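ATP-dependent CLP protease, putative (Plasmodium falciparum, PDB 2F6I) probably hydrolyses proteins to small peptides as an ATP-dependent serine endopeptidase of the ClpP (peptidase S14) family, of which this chain is the catalytic domain. Local coordinates at residues I75-G79 with G105-A111; D70-N76 with D98-F104. All coordinates share one frame; numbering follows the deposited sequence.

Contact 1. Residues I75-G79 with G105-A111; sequences INSPG and GLVASMA
Asn76 reaches across to Leu106 with its side-chain carbonyl: OD1 takes the backbone N-H of Leu106 at 3.1 Å from N, nearly straight at the hydrogen (164°). The N-H does not come along a lone pair but from above the carbonyl plane, 56° out of it. With CG anti to the backbone N (chi1 -178°), the Asn76 amide is carried over to the backbone of Leu106, so that a side-chain oxygen, not a backbone one, accepts this N-H. Its other end, ND2, is bonded to Glu84 of the second subunit, so the two partners together fix the rotation of the amide.

Ile75 and Val107 cross at about a right angle, methyl against methyl, CG2 to CG2 at 4.0 Å. CG2 of Val107 also lies against the carbonyl oxygen of Ile75, and Ile75 CG2 is close to Ala111. The Ala111 methyl packs against Ser77, with CB 3.3 Å from the carbonyl oxygen of Ser77 and 3.9 Å from its CB. That carbonyl oxygen also receives a weak, bent bond from the N-H of Ala108 and a CA-H...O contact from Val107. Ser77 OG accepts the N-H of Gly79 at 3.0 Å from N, an ST turn, and is bonded to Asp46 O as well. Gly79, at positive phi, comes up close to the backbone of Ala108, its CA 3.8 Å from Ala108 O.

His134, the predicted active-site histidine, lies near: its side chain is about 6 Å from that of Ala108. The contact joins the end of strand 71-77 to strand 106-107 and to Ala111 of helix 109-116; Ile114 and Leu115 of that helix cover Ile75, while strand 130-132 backs Leu106 and Ala108.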
ATOM      1  N   ILE C  75     -23.310 -16.316  26.081  1.00 43.87           N
ATOM      2  CA  ILE C  75     -21.901 -16.287  25.720  1.00 42.82           C
ATOM      3  C   ILE C  75     -21.574 -17.061  24.450  1.00 43.25           C
ATOM      4  O   ILE C  75     -21.893 -18.245  24.324  1.00 44.03           O
ATOM      5  CB  ILE C  75     -21.025 -16.834  26.865  1.00 42.71           C
ATOM      6  CG1 ILE C  75     -21.338 -16.088  28.163  1.00 43.43           C
ATOM      7  CG2 ILE C  75     -19.551 -16.674  26.516  1.00 41.91           C
ATOM      8  CD1 ILE C  75     -20.614 -16.644  29.382  1.00 42.10           C
ATOM      9  N   ASN C  76     -20.921 -16.367  23.523  1.00 42.79           N
ATOM     10  CA  ASN C  76     -20.491 -16.907  22.236  1.00 42.20           C
ATOM     11  C   ASN C  76     -19.251 -16.081  21.922  1.00 42.30           C
ATOM     12  O   ASN C  76     -19.318 -15.105  21.180  1.00 42.49           O
ATOM     13  CB  ASN C  76     -21.568 -16.667  21.171  1.00 42.55           C
ATOM     14  CG  ASN C  76     -21.196 -17.244  19.813  1.00 44.19           C
ATOM     15  OD1 ASN C  76     -20.113 -17.803  19.630  1.00 43.14           O
ATOM     16  ND2 ASN C  76     -22.101 -17.110  18.851  1.00 44.84           N
ATOM     17  N   SER C  77     -18.121 -16.471  22.504  1.00 42.71           N
ATOM     18  CA  SER C  77     -16.878 -15.730  22.331  1.00 42.05           C
ATOM     19  C   SER C  77     -15.637 -16.612  22.314  1.00 42.40           C
ATOM     20  O   SER C  77     -15.542 -17.580  23.064  1.00 44.39           O
ATOM     21  CB  SER C  77     -16.751 -14.697  23.456  1.00 42.21           C
ATOM     22  OG  SER C  77     -15.447 -14.147  23.522  1.00 45.17           O
ATOM     23  N   PRO C  78     -14.663 -16.281  21.454  1.00 42.03           N
ATOM     24  CA  PRO C  78     -13.418 -17.046  21.342  1.00 41.99           C
ATOM     25  C   PRO C  78     -12.428 -16.598  22.410  1.00 42.48           C
ATOM     26  O   PRO C  78     -11.272 -17.016  22.418  1.00 44.06           O
ATOM     27  CB  PRO C  78     -12.936 -16.696  19.942  1.00 41.57           C
ATOM     28  CG  PRO C  78     -13.310 -15.246  19.850  1.00 42.94           C
ATOM     29  CD  PRO C  78     -14.723 -15.231  20.420  1.00 42.36           C
ATOM     30  N   GLY C  79     -12.893 -15.743  23.311  1.00 42.07           N
ATOM     31  CA  GLY C  79     -12.026 -15.245  24.360  1.00 42.79           C
ATOM     32  C   GLY C  79     -11.272 -14.024  23.872  1.00 42.74           C
ATOM     33  O   GLY C  79     -11.795 -13.245  23.076  1.00 40.98           O
ATOM     34  N   GLY C 105     -22.851 -21.585  20.232  1.00 43.59           N
ATOM     35  CA  GLY C 105     -21.876 -21.313  19.194  1.00 43.45           C
ATOM     36  C   GLY C 105     -20.497 -21.813  19.571  1.00 42.89           C
ATOM     37  O   GLY C 105     -20.221 -23.009  19.511  1.00 43.20           O
ATOM     38  N   LEU C 106     -19.626 -20.894  19.966  1.00 43.17           N
ATOM     39  CA  LEU C 106     -18.272 -21.255  20.345  1.00 43.55           C
ATOM     40  C   LEU C 106     -17.832 -20.455  21.557  1.00 43.14           C
ATOM     41  O   LEU C 106     -18.017 -19.238  21.610  1.00 42.68           O
ATOM     42  CB  LEU C 106     -17.313 -20.993  19.183  1.00 47.32           C
ATOM     43  CG  LEU C 106     -15.877 -21.469  19.395  1.00 49.79           C
ATOM     44  CD1 LEU C 106     -15.896 -22.963  19.607  1.00 53.16           C
ATOM     45  CD2 LEU C 106     -15.018 -21.124  18.194  1.00 53.66           C
ATOM     46  N   VAL C 107     -17.256 -21.145  22.535  1.00 42.40           N
ATOM     47  CA  VAL C 107     -16.775 -20.497  23.746  1.00 42.76           C
ATOM     48  C   VAL C 107     -15.380 -21.020  24.035  1.00 43.31           C
ATOM     49  O   VAL C 107     -15.131 -22.223  23.920  1.00 43.29           O
ATOM     50  CB  VAL C 107     -17.699 -20.790  24.942  1.00 44.37           C
ATOM     51  CG1 VAL C 107     -17.132 -20.162  26.204  1.00 44.18           C
ATOM     52  CG2 VAL C 107     -19.096 -20.245  24.661  1.00 43.37           C
ATOM     53  N   ALA C 108     -14.471 -20.124  24.405  1.00 43.02           N
ATOM     54  CA  ALA C 108     -13.096 -20.523  24.678  1.00 44.98           C
ATOM     55  C   ALA C 108     -12.370 -19.644  25.693  1.00 46.65           C
ATOM     56  O   ALA C 108     -12.810 -18.536  26.010  1.00 46.44           O
ATOM     57  CB  ALA C 108     -12.309 -20.552  23.377  1.00 45.00           C
ATOM     58  N   SER C 109     -11.249 -20.160  26.192  1.00 48.07           N
ATOM     59  CA  SER C 109     -10.414 -19.465  27.167  1.00 49.20           C
ATOM     60  C   SER C 109     -11.229 -18.745  28.241  1.00 49.33           C
ATOM     61  O   SER C 109     -12.121 -19.340  28.852  1.00 50.29           O
ATOM     62  CB  SER C 109      -9.493 -18.475  26.451  1.00 51.05           C
ATOM     63  OG  SER C 109      -8.518 -17.959  27.338  1.00 54.26           O
ATOM     64  N   MET C 110     -10.922 -17.471  28.475  1.00 49.08           N
ATOM     65  CA  MET C 110     -11.636 -16.694  29.487  1.00 49.08           C
ATOM     66  C   MET C 110     -13.147 -16.722  29.301  1.00 48.63           C
ATOM     67  O   MET C 110     -13.899 -16.599  30.270  1.00 48.16           O
ATOM     68  CB  MET C 110     -11.147 -15.240  29.506  1.00 50.24           C
ATOM     69  CG  MET C 110      -9.855 -15.029  30.286  1.00 49.56           C
ATOM     70  SD  MET C 110      -9.921 -15.807  31.923  1.00 54.94           S
ATOM     71  CE  MET C 110     -11.186 -14.840  32.726  1.00 53.91           C
ATOM     72  N   ALA C 111     -13.594 -16.879  28.058  1.00 47.05           N
ATOM     73  CA  ALA C 111     -15.022 -16.935  27.779  1.00 46.48           C
ATOM     74  C   ALA C 111     -15.577 -18.182  28.462  1.00 45.88           C
ATOM     75  O   ALA C 111     -16.655 -18.155  29.058  1.00 44.80           O
ATOM     76  CB  ALA C 111     -15.265 -16.996  26.275  1.00 46.46           C
TER

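Contact 2. Residues D70-N76 with D98-F104; sequences DIKIYIN and DIQTISF
Strands 71-77 and 99-104 are the two parallel strands of a beta-alpha-beta unit, and Ile71 to Ile75 pair with Ile99 to Ser103 in regular order. Six backbone bonds alternate between the strands, from Ile71 N to Asp98 O at 2.9 Å through to Phe104 N to Ile75 O at 3.0 Å. The two strands run at 26° to each other.

On the face carrying Lys72, Tyr74, Gln100 and Ile102, the Tyr74 ring and the Ile102 side chain lie side by side and point the same way, CD2 to CB at 3.9 Å. Gln100 lies beside Lys72, with OE1 near Lys72 CE, and Lys72 CD meets Ile102 CD1. Phe104 has its CG between the backbone N and the carbonyl carbon (chi1 63°), which brings CE1 to 3.6 Å from Tyr74 CB, while Tyr74 CD2 sits at the edge of the phenyl ring, in its plane. On the ring's other side CE2 is 3.4 Å from Asn76 ND2, which is bonded to Glu84 of the second subunit, while OD1 is held by Leu106 N. Ile57 and Leu61 of that subunit pack on Phe104 and Tyr74.

Helix 82-94 makes the crossover between the strands and its Phe92 covers Ile73 and Ile99 on the other face, where Ile73 CD1 meets Ile99 CG2 at 3.8 Å; helix 109-116 covers Ile75 and Ser103. Ile75 CD1 reaches back to the CB and CG2 of Thr101, whose OG1 is bonded to Leu115 O.

At the start of the strands one water donates to Asp70 OD1 (2.8 Å) and accepts from Asp98 N (2.9 Å), while Asp70 OD2 forms salt bridges with Lys119 and Lys122.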
ATOM      1  N   ASP C  70     -31.423 -11.523  39.241  1.00 57.44           N
ATOM      2  CA  ASP C  70     -30.525 -12.271  38.373  1.00 56.31           C
ATOM      3  C   ASP C  70     -30.246 -11.613  37.022  1.00 54.42           C
ATOM      4  O   ASP C  70     -31.143 -11.073  36.371  1.00 53.74           O
ATOM      5  CB  ASP C  70     -31.080 -13.682  38.152  1.00 57.18           C
ATOM      6  CG  ASP C  70     -30.827 -14.599  39.336  1.00 58.56           C
ATOM      7  OD1 ASP C  70     -30.901 -14.122  40.489  1.00 57.58           O
ATOM      8  OD2 ASP C  70     -30.563 -15.799  39.111  1.00 59.02           O
ATOM      9  N   ILE C  71     -28.981 -11.665  36.620  1.00 51.86           N
ATOM     10  CA  ILE C  71     -28.534 -11.129  35.344  1.00 49.14           C
ATOM     11  C   ILE C  71     -28.198 -12.332  34.462  1.00 49.22           C
ATOM     12  O   ILE C  71     -27.452 -13.222  34.879  1.00 48.92           O
ATOM     13  CB  ILE C  71     -27.261 -10.265  35.506  1.00 47.56           C
ATOM     14  CG1 ILE C  71     -27.572  -9.020  36.337  1.00 45.33           C
ATOM     15  CG2 ILE C  71     -26.719  -9.873  34.138  1.00 45.32           C
ATOM     16  CD1 ILE C  71     -26.355  -8.162  36.632  1.00 42.14           C
ATOM     17  N   LYS C  72     -28.758 -12.367  33.257  1.00 47.41           N
ATOM     18  CA  LYS C  72     -28.495 -13.464  32.333  1.00 47.09           C
ATOM     19  C   LYS C  72     -27.515 -13.016  31.252  1.00 47.29           C
ATOM     20  O   LYS C  72     -27.677 -11.946  30.658  1.00 44.45           O
ATOM     21  CB  LYS C  72     -29.788 -13.940  31.675  1.00 48.22           C
ATOM     22  CG  LYS C  72     -29.572 -15.067  30.681  1.00 52.74           C
ATOM     23  CD  LYS C  72     -30.831 -15.395  29.889  1.00 55.77           C
ATOM     24  CE  LYS C  72     -31.912 -16.007  30.763  1.00 58.02           C
ATOM     25  NZ  LYS C  72     -33.096 -16.395  29.944  1.00 58.54           N
ATOM     26  N   ILE C  73     -26.505 -13.841  30.996  1.00 45.85           N
ATOM     27  CA  ILE C  73     -25.501 -13.523  29.990  1.00 45.32           C
ATOM     28  C   ILE C  73     -25.313 -14.633  28.958  1.00 46.25           C
ATOM     29  O   ILE C  73     -24.884 -15.740  29.294  1.00 44.85           O
ATOM     30  CB  ILE C  73     -24.129 -13.237  30.645  1.00 45.42           C
ATOM     31  CG1 ILE C  73     -24.239 -12.025  31.572  1.00 46.41           C
ATOM     32  CG2 ILE C  73     -23.074 -12.986  29.573  1.00 44.82           C
ATOM     33  CD1 ILE C  73     -22.928 -11.616  32.209  1.00 45.77           C
ATOM     34  N   TYR C  74     -25.643 -14.338  27.702  1.00 46.18           N
ATOM     35  CA  TYR C  74     -25.459 -15.308  26.628  1.00 45.14           C
ATOM     36  C   TYR C  74     -23.995 -15.186  26.222  1.00 45.10           C
ATOM     37  O   TYR C  74     -23.492 -14.077  26.046  1.00 44.64           O
ATOM     38  CB  TYR C  74     -26.355 -14.984  25.430  1.00 44.85           C
ATOM     39  CG  TYR C  74     -27.831 -15.217  25.664  1.00 46.57           C
ATOM     40  CD1 TYR C  74     -28.714 -14.145  25.790  1.00 47.39           C
ATOM     41  CD2 TYR C  74     -28.349 -16.511  25.748  1.00 47.65           C
ATOM     42  CE1 TYR C  74     -30.077 -14.352  25.990  1.00 48.30           C
ATOM     43  CE2 TYR C  74     -29.715 -16.730  25.949  1.00 48.96           C
ATOM     44  CZ  TYR C  74     -30.571 -15.645  26.068  1.00 49.66           C
ATOM     45  OH  TYR C  74     -31.920 -15.846  26.261  1.00 51.88           O
ATOM     46  N   ILE C  75     -23.310 -16.316  26.081  1.00 43.87           N
ATOM     47  CA  ILE C  75     -21.901 -16.287  25.720  1.00 42.82           C
ATOM     48  C   ILE C  75     -21.574 -17.061  24.450  1.00 43.25           C
ATOM     49  O   ILE C  75     -21.893 -18.245  24.324  1.00 44.03           O
ATOM     50  CB  ILE C  75     -21.025 -16.834  26.865  1.00 42.71           C
ATOM     51  CG1 ILE C  75     -21.338 -16.088  28.163  1.00 43.43           C
ATOM     52  CG2 ILE C  75     -19.551 -16.674  26.516  1.00 41.91           C
ATOM     53  CD1 ILE C  75     -20.614 -16.644  29.382  1.00 42.10           C
ATOM     54  N   ASN C  76     -20.921 -16.367  23.523  1.00 42.79           N
ATOM     55  CA  ASN C  76     -20.491 -16.907  22.236  1.00 42.20           C
ATOM     56  C   ASN C  76     -19.251 -16.081  21.922  1.00 42.30           C
ATOM     57  O   ASN C  76     -19.318 -15.105  21.180  1.00 42.49           O
ATOM     58  CB  ASN C  76     -21.568 -16.667  21.171  1.00 42.55           C
ATOM     59  CG  ASN C  76     -21.196 -17.244  19.813  1.00 44.19           C
ATOM     60  OD1 ASN C  76     -20.113 -17.803  19.630  1.00 43.14           O
ATOM     61  ND2 ASN C  76     -22.101 -17.110  18.851  1.00 44.84           N
ATOM     62  N   ASP C  98     -26.789 -12.247  41.063  1.00 55.89           N
ATOM     63  CA  ASP C  98     -26.258 -13.533  40.652  1.00 56.50           C
ATOM     64  C   ASP C  98     -26.296 -13.555  39.132  1.00 55.18           C
ATOM     65  O   ASP C  98     -27.150 -12.919  38.514  1.00 54.53           O
ATOM     66  CB  ASP C  98     -27.100 -14.667  41.228  1.00 59.78           C
ATOM     67  CG  ASP C  98     -26.765 -14.960  42.679  1.00 64.02           C
ATOM     68  OD1 ASP C  98     -26.762 -14.014  43.494  1.00 68.45           O
ATOM     69  OD2 ASP C  98     -26.504 -16.136  43.011  1.00 66.63           O
ATOM     70  N   ILE C  99     -25.368 -14.286  38.531  1.00 53.38           N
ATOM     71  CA  ILE C  99     -25.292 -14.349  37.084  1.00 52.03           C
ATOM     72  C   ILE C  99     -25.466 -15.744  36.515  1.00 51.25           C
ATOM     73  O   ILE C  99     -24.688 -16.644  36.822  1.00 51.01           O
ATOM     74  CB  ILE C  99     -23.932 -13.806  36.594  1.00 52.22           C
ATOM     75  CG1 ILE C  99     -23.791 -12.335  36.987  1.00 53.59           C
ATOM     76  CG2 ILE C  99     -23.802 -13.994  35.086  1.00 52.24           C
ATOM     77  CD1 ILE C  99     -22.487 -11.704  36.560  1.00 54.39           C
ATOM     78  N   GLN C 100     -26.490 -15.934  35.690  1.00 49.98           N
ATOM     79  CA  GLN C 100     -26.668 -17.231  35.062  1.00 51.53           C
ATOM     80  C   GLN C 100     -26.098 -17.120  33.655  1.00 50.85           C
ATOM     81  O   GLN C 100     -26.412 -16.191  32.914  1.00 50.90           O
ATOM     82  CB  GLN C 100     -28.136 -17.664  35.039  1.00 52.96           C
ATOM     83  CG  GLN C 100     -29.131 -16.660  34.530  1.00 57.87           C
ATOM     84  CD  GLN C 100     -30.543 -17.221  34.559  1.00 61.10           C
ATOM     85  OE1 GLN C 100     -30.925 -18.014  33.696  1.00 64.40           O
ATOM     86  NE2 GLN C 100     -31.318 -16.830  35.568  1.00 59.54           N
ATOM     87  N   THR C 101     -25.232 -18.065  33.311  1.00 49.20           N
ATOM     88  CA  THR C 101     -24.569 -18.074  32.017  1.00 47.68           C
ATOM     89  C   THR C 101     -25.114 -19.116  31.050  1.00 46.88           C
ATOM     90  O   THR C 101     -25.354 -20.263  31.424  1.00 47.07           O
ATOM     91  CB  THR C 101     -23.061 -18.326  32.195  1.00 47.51           C
ATOM     92  OG1 THR C 101     -22.867 -19.550  32.914  1.00 45.26           O
ATOM     93  CG2 THR C 101     -22.419 -17.189  32.968  1.00 43.97           C
ATOM     94  N   ILE C 102     -25.307 -18.703  29.803  1.00 44.76           N
ATOM     95  CA  ILE C 102     -25.800 -19.592  28.762  1.00 43.90           C
ATOM     96  C   ILE C 102     -24.891 -19.441  27.549  1.00 45.04           C
ATOM     97  O   ILE C 102     -24.743 -18.349  26.996  1.00 45.26           O
ATOM     98  CB  ILE C 102     -27.246 -19.252  28.357  1.00 42.20           C
ATOM     99  CG1 ILE C 102     -28.162 -19.371  29.578  1.00 44.31           C
ATOM    100  CG2 ILE C 102     -27.712 -20.198  27.256  1.00 39.46           C
ATOM    101  CD1 ILE C 102     -29.630 -19.115  29.280  1.00 43.59           C
ATOM    102  N   SER C 103     -24.273 -20.540  27.140  1.00 43.60           N
ATOM    103  CA  SER C 103     -23.367 -20.508  26.007  1.00 44.18           C
ATOM    104  C   SER C 103     -23.970 -21.134  24.766  1.00 44.61           C
ATOM    105  O   SER C 103     -24.802 -22.035  24.849  1.00 45.11           O
ATOM    106  CB  SER C 103     -22.081 -21.257  26.342  1.00 42.88           C
ATOM    107  OG  SER C 103     -22.332 -22.650  26.420  1.00 42.80           O
ATOM    108  N   PHE C 104     -23.548 -20.633  23.614  1.00 44.70           N
ATOM    109  CA  PHE C 104     -23.978 -21.171  22.336  1.00 45.06           C
ATOM    110  C   PHE C 104     -22.932 -20.798  21.298  1.00 44.31           C
ATOM    111  O   PHE C 104     -22.190 -19.834  21.477  1.00 43.27           O
ATOM    112  CB  PHE C 104     -25.375 -20.665  21.934  1.00 44.60           C
ATOM    113  CG  PHE C 104     -25.470 -19.182  21.715  1.00 45.47           C
ATOM    114  CD1 PHE C 104     -26.090 -18.368  22.658  1.00 47.91           C
ATOM    115  CD2 PHE C 104     -25.000 -18.604  20.539  1.00 46.76           C
ATOM    116  CE1 PHE C 104     -26.247 -16.999  22.433  1.00 48.39           C
ATOM    117  CE2 PHE C 104     -25.151 -17.236  20.304  1.00 48.06           C
ATOM    118  CZ  PHE C 104     -25.778 -16.434  21.255  1.00 48.09           C
TER
HETATM  119  O   HOH W   1     -29.524 -12.358  42.118  1.00 40.98           O

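How the contacts relate
The two contacts follow one another along strand 71-77, overlapping at Ile75 and Asn76, their centres about 12 Å apart. Along the chain, strand 71-77 comes first, then helix 82-94, strand 99-104, the corner at Gly105, strand 106-107 and helix 109-116. Contact 2 pairs the second and third strands of the five-stranded parallel sheet, and contact 1 continues from it past the corner, where the chain leaves that sheet for the small mixed sheet and the helix. Contact 2 lies away from the predicted active-site histidine, contact 1 close to it. Both also touch the second subunit, so this part of the sheet links the fold of one chain to its neighbour in the 14-chain assembly.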